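Local coordinates for MobB protein homolog (Geobacillus stearothermophilus, PDB 1XJC), which is of uncharacterised function but, as a MobB homolog of the P-loop NTPase clan, probably binds a nucleotide and takes part in molybdopterin guanine dinucleotide synthesis, at residues M4-Y12 / L89-V100. Residues are numbered along the deposited sequence; the frame is centred on the assembly and turned at random.
Sequences MNVWQVVGY and LALYAPLRLDLV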
loop_
_atom_site.group_PDB
_atom_site.type_symbol
_atom_site.label_atom_id
_atom_site.label_comp_id
_atom_site.label_asym_id
_atom_site.label_seq_id
_atom_site.Cartn_x
_atom_site.Cartn_y
_atom_site.Cartn_z
HETATM N N MSE A 4 -3.123 13.671 4.127
HETATM C CA MSE A 4 -3.649 12.528 3.311
HETATM C C MSE A 4 -3.675 11.245 4.110
HETATM O O MSE A 4 -2.836 11.026 4.991
HETATM C CB MSE A 4 -2.779 12.274 2.084
HETATM C CG MSE A 4 -2.830 13.334 1.018
HETATM SE SE MSE A 4 -1.655 12.798 -0.407
HETATM C CE MSE A 4 -2.965 12.329 -1.712
ATOM N N ASN A 5 -4.634 10.388 3.789
ATOM C CA ASN A 5 -4.748 9.112 4.469
ATOM C C ASN A 5 -3.886 8.132 3.661
ATOM O O ASN A 5 -4.370 7.490 2.735
ATOM C CB ASN A 5 -6.210 8.666 4.474
ATOM C CG ASN A 5 -6.554 7.847 5.684
ATOM O OD1 ASN A 5 -5.764 7.007 6.117
ATOM N ND2 ASN A 5 -7.743 8.070 6.235
ATOM N N VAL A 6 -2.610 8.031 4.019
ATOM C CA VAL A 6 -1.662 7.166 3.313
ATOM C C VAL A 6 -1.408 5.856 4.043
ATOM O O VAL A 6 -1.115 5.868 5.227
ATOM C CB VAL A 6 -0.290 7.866 3.163
ATOM C CG1 VAL A 6 0.682 6.970 2.370
ATOM C CG2 VAL A 6 -0.475 9.235 2.487
ATOM N N TRP A 7 -1.513 4.735 3.333
ATOM C CA TRP A 7 -1.250 3.426 3.924
ATOM C C TRP A 7 -0.266 2.661 3.052
ATOM O O TRP A 7 -0.318 2.747 1.832
ATOM C CB TRP A 7 -2.536 2.599 4.054
ATOM C CG TRP A 7 -3.388 2.994 5.226
ATOM C CD1 TRP A 7 -4.118 4.136 5.361
ATOM C CD2 TRP A 7 -3.577 2.244 6.434
ATOM N NE1 TRP A 7 -4.752 4.148 6.585
ATOM C CE2 TRP A 7 -4.437 2.998 7.263
ATOM C CE3 TRP A 7 -3.101 1.009 6.894
ATOM C CZ2 TRP A 7 -4.836 2.556 8.536
ATOM C CZ3 TRP A 7 -3.494 0.566 8.160
ATOM C CH2 TRP A 7 -4.354 1.341 8.966
ATOM N N GLN A 8 0.616 1.892 3.680
ATOM C CA GLN A 8 1.588 1.131 2.929
ATOM C C GLN A 8 1.337 -0.368 2.949
ATOM O O GLN A 8 0.806 -0.929 3.916
ATOM C CB GLN A 8 2.986 1.390 3.468
ATOM C CG GLN A 8 3.533 2.762 3.174
ATOM C CD GLN A 8 4.872 2.980 3.828
ATOM O OE1 GLN A 8 5.891 2.417 3.395
ATOM N NE2 GLN A 8 4.890 3.785 4.886
ATOM N N VAL A 9 1.737 -1.012 1.865
ATOM C CA VAL A 9 1.621 -2.451 1.724
ATOM C C VAL A 9 3.056 -2.888 1.465
ATOM O O VAL A 9 3.654 -2.511 0.451
ATOM C CB VAL A 9 0.709 -2.828 0.538
ATOM C CG1 VAL A 9 0.809 -4.344 0.263
ATOM C CG2 VAL A 9 -0.747 -2.434 0.857
ATOM N N VAL A 10 3.630 -3.640 2.400
ATOM C CA VAL A 10 5.012 -4.093 2.255
ATOM C C VAL A 10 5.145 -5.614 2.293
ATOM O O VAL A 10 4.382 -6.305 2.986
ATOM C CB VAL A 10 5.920 -3.487 3.363
ATOM C CG1 VAL A 10 5.906 -1.966 3.261
ATOM C CG2 VAL A 10 5.428 -3.923 4.753
ATOM N N GLY A 11 6.121 -6.127 1.548
ATOM C CA GLY A 11 6.355 -7.557 1.500
ATOM C C GLY A 11 7.266 -7.924 0.341
ATOM O O GLY A 11 7.459 -7.133 -0.599
ATOM N N TYR A 12 7.824 -9.128 0.401
ATOM C CA TYR A 12 8.719 -9.603 -0.641
ATOM C C TYR A 12 7.936 -10.108 -1.853
ATOM O O TYR A 12 6.698 -10.076 -1.865
ATOM C CB TYR A 12 9.626 -10.686 -0.054
ATOM C CG TYR A 12 10.533 -10.137 1.037
ATOM C CD1 TYR A 12 11.500 -9.172 0.739
ATOM C CD2 TYR A 12 10.396 -10.541 2.371
ATOM C CE1 TYR A 12 12.306 -8.621 1.741
ATOM C CE2 TYR A 12 11.194 -9.998 3.379
ATOM C CZ TYR A 12 12.147 -9.040 3.058
ATOM O OH TYR A 12 12.957 -8.503 4.035
ATOM N N LEU A 89 3.795 11.908 -3.372
ATOM C CA LEU A 89 2.640 12.333 -2.587
ATOM C C LEU A 89 2.363 13.831 -2.724
ATOM O O LEU A 89 1.224 14.270 -2.538
ATOM C CB LEU A 89 2.822 11.979 -1.104
ATOM C CG LEU A 89 2.957 10.491 -0.750
ATOM C CD1 LEU A 89 3.286 10.354 0.727
ATOM C CD2 LEU A 89 1.673 9.741 -1.096
ATOM N N ALA A 90 3.391 14.618 -3.038
ATOM C CA ALA A 90 3.213 16.059 -3.204
ATOM C C ALA A 90 2.412 16.306 -4.480
ATOM O O ALA A 90 1.621 17.244 -4.548
ATOM C CB ALA A 90 4.572 16.765 -3.280
ATOM N N LEU A 91 2.617 15.462 -5.488
ATOM C CA LEU A 91 1.878 15.586 -6.740
ATOM C C LEU A 91 0.426 15.129 -6.568
ATOM O O LEU A 91 -0.432 15.493 -7.368
ATOM C CB LEU A 91 2.529 14.750 -7.851
ATOM C CG LEU A 91 3.956 15.114 -8.274
ATOM C CD1 LEU A 91 4.443 14.164 -9.358
ATOM C CD2 LEU A 91 3.983 16.543 -8.782
ATOM N N TYR A 92 0.155 14.340 -5.528
ATOM C CA TYR A 92 -1.196 13.827 -5.259
ATOM C C TYR A 92 -2.015 14.778 -4.406
ATOM O O TYR A 92 -3.245 14.772 -4.458
ATOM C CB TYR A 92 -1.111 12.479 -4.537
ATOM C CG TYR A 92 -0.870 11.300 -5.451
ATOM C CD1 TYR A 92 -0.465 11.486 -6.777
ATOM C CD2 TYR A 92 -1.056 9.991 -4.990
ATOM C CE1 TYR A 92 -0.255 10.395 -7.629
ATOM C CE2 TYR A 92 -0.848 8.898 -5.830
ATOM C CZ TYR A 92 -0.450 9.101 -7.150
ATOM O OH TYR A 92 -0.264 8.013 -7.992
ATOM N N ALA A 93 -1.320 15.589 -3.622
ATOM C CA ALA A 93 -1.945 16.552 -2.726
ATOM C C ALA A 93 -3.093 17.359 -3.346
ATOM O O ALA A 93 -4.171 17.465 -2.758
ATOM C CB ALA A 93 -0.880 17.502 -2.174
ATOM N N PRO A 94 -2.882 17.920 -4.546
ATOM C CA PRO A 94 -3.922 18.716 -5.212
ATOM C C PRO A 94 -5.149 17.930 -5.693
ATOM O O PRO A 94 -6.155 18.531 -6.071
ATOM C CB PRO A 94 -3.174 19.353 -6.396
ATOM C CG PRO A 94 -1.705 19.255 -6.004
ATOM C CD PRO A 94 -1.647 17.910 -5.346
ATOM N N LEU A 95 -5.076 16.600 -5.679
ATOM C CA LEU A 95 -6.193 15.787 -6.161
ATOM C C LEU A 95 -7.278 15.370 -5.163
ATOM O O LEU A 95 -8.114 14.530 -5.487
ATOM C CB LEU A 95 -5.658 14.546 -6.877
ATOM C CG LEU A 95 -4.817 14.775 -8.139
ATOM C CD1 LEU A 95 -4.188 13.462 -8.552
ATOM C CD2 LEU A 95 -5.686 15.341 -9.274
ATOM N N ARG A 96 -7.280 15.949 -3.965
ATOM C CA ARG A 96 -8.315 15.634 -2.963
ATOM C C ARG A 96 -8.570 14.139 -2.788
ATOM O O ARG A 96 -9.720 13.705 -2.810
ATOM C CB ARG A 96 -9.652 16.277 -3.355
ATOM C CG ARG A 96 -9.645 17.794 -3.470
ATOM C CD ARG A 96 -10.966 18.284 -4.065
ATOM N NE ARG A 96 -11.192 17.739 -5.407
ATOM C CZ ARG A 96 -12.265 17.034 -5.761
ATOM N NH1 ARG A 96 -13.225 16.780 -4.875
ATOM N NH2 ARG A 96 -12.378 16.579 -7.003
ATOM N N LEU A 97 -7.512 13.355 -2.615
ATOM C CA LEU A 97 -7.660 11.916 -2.446
ATOM C C LEU A 97 -8.091 11.541 -1.028
ATOM O O LEU A 97 -7.686 12.185 -0.056
ATOM C CB LEU A 97 -6.343 11.219 -2.804
ATOM C CG LEU A 97 -5.879 11.458 -4.249
ATOM C CD1 LEU A 97 -4.540 10.763 -4.489
ATOM C CD2 LEU A 97 -6.936 10.948 -5.223
ATOM N N ASP A 98 -8.929 10.513 -0.924
ATOM C CA ASP A 98 -9.401 10.021 0.368
ATOM C C ASP A 98 -8.463 8.950 0.912
ATOM O O ASP A 98 -8.408 8.716 2.119
ATOM C CB ASP A 98 -10.799 9.398 0.239
ATOM C CG ASP A 98 -11.841 10.391 -0.263
ATOM O OD1 ASP A 98 -12.087 11.391 0.448
ATOM O OD2 ASP A 98 -12.392 10.173 -1.372
ATOM N N LEU A 99 -7.735 8.298 0.011
ATOM C CA LEU A 99 -6.852 7.203 0.384
ATOM C C LEU A 99 -5.749 7.026 -0.647
ATOM O O LEU A 99 -6.003 7.070 -1.852
ATOM C CB LEU A 99 -7.658 5.889 0.456
ATOM C CG LEU A 99 -6.864 4.582 0.651
ATOM C CD1 LEU A 99 -6.269 4.568 2.072
ATOM C CD2 LEU A 99 -7.758 3.344 0.428
ATOM N N VAL A 100 -4.535 6.823 -0.158
ATOM C CA VAL A 100 -3.387 6.571 -1.019
ATOM C C VAL A 100 -2.751 5.280 -0.520
ATOM O O VAL A 100 -2.345 5.186 0.645
ATOM C CB VAL A 100 -2.315 7.708 -0.949
ATOM C CG1 VAL A 100 -1.150 7.378 -1.899
ATOM C CG2 VAL A 100 -2.949 9.039 -1.349
#
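The selenomethionine M4 sends its CE methyl between the end of helix 85-92 (Y92), the loop that follows (L97) and strand 99-103 (V100). Its chain runs extended to the selenium and then bends (chi3 108°), which brings CE among three neighbours: CB of Y92 at 3.4 Å, CD1 of L97 at 3.6 Å and CG2 of V100 at 3.3 Å, the last a close approach for two methyls. The M4 chain lies roughly perpendicular to Y92, whose ring leads away and whose hydroxyl is hydrogen-bonded to the backbone O of T37. V6 and V100, by contrast, stand abreast on one face of the sheet; V6 CG2 also reaches CD2 of L89 at 4.2 Å. The two valines form a parallel bridge between the adjacent strands 6-10 and 99-103, as in P-loop NTPases, and strand 6-10 leads into a probable Walker A loop. V100 N donates to N5 O at 3.0 Å and V100 O accepts from W7 N at 2.8 Å, so that one residue pairs with the two flanking V6. On the face of the sheet opposite V6 and V100, CD1 of L99 approaches CD1 of the W7 indole obliquely at 4.0 Å, and N5 OD1 lies in plane at that ring's edge, weakly bonded to NE1.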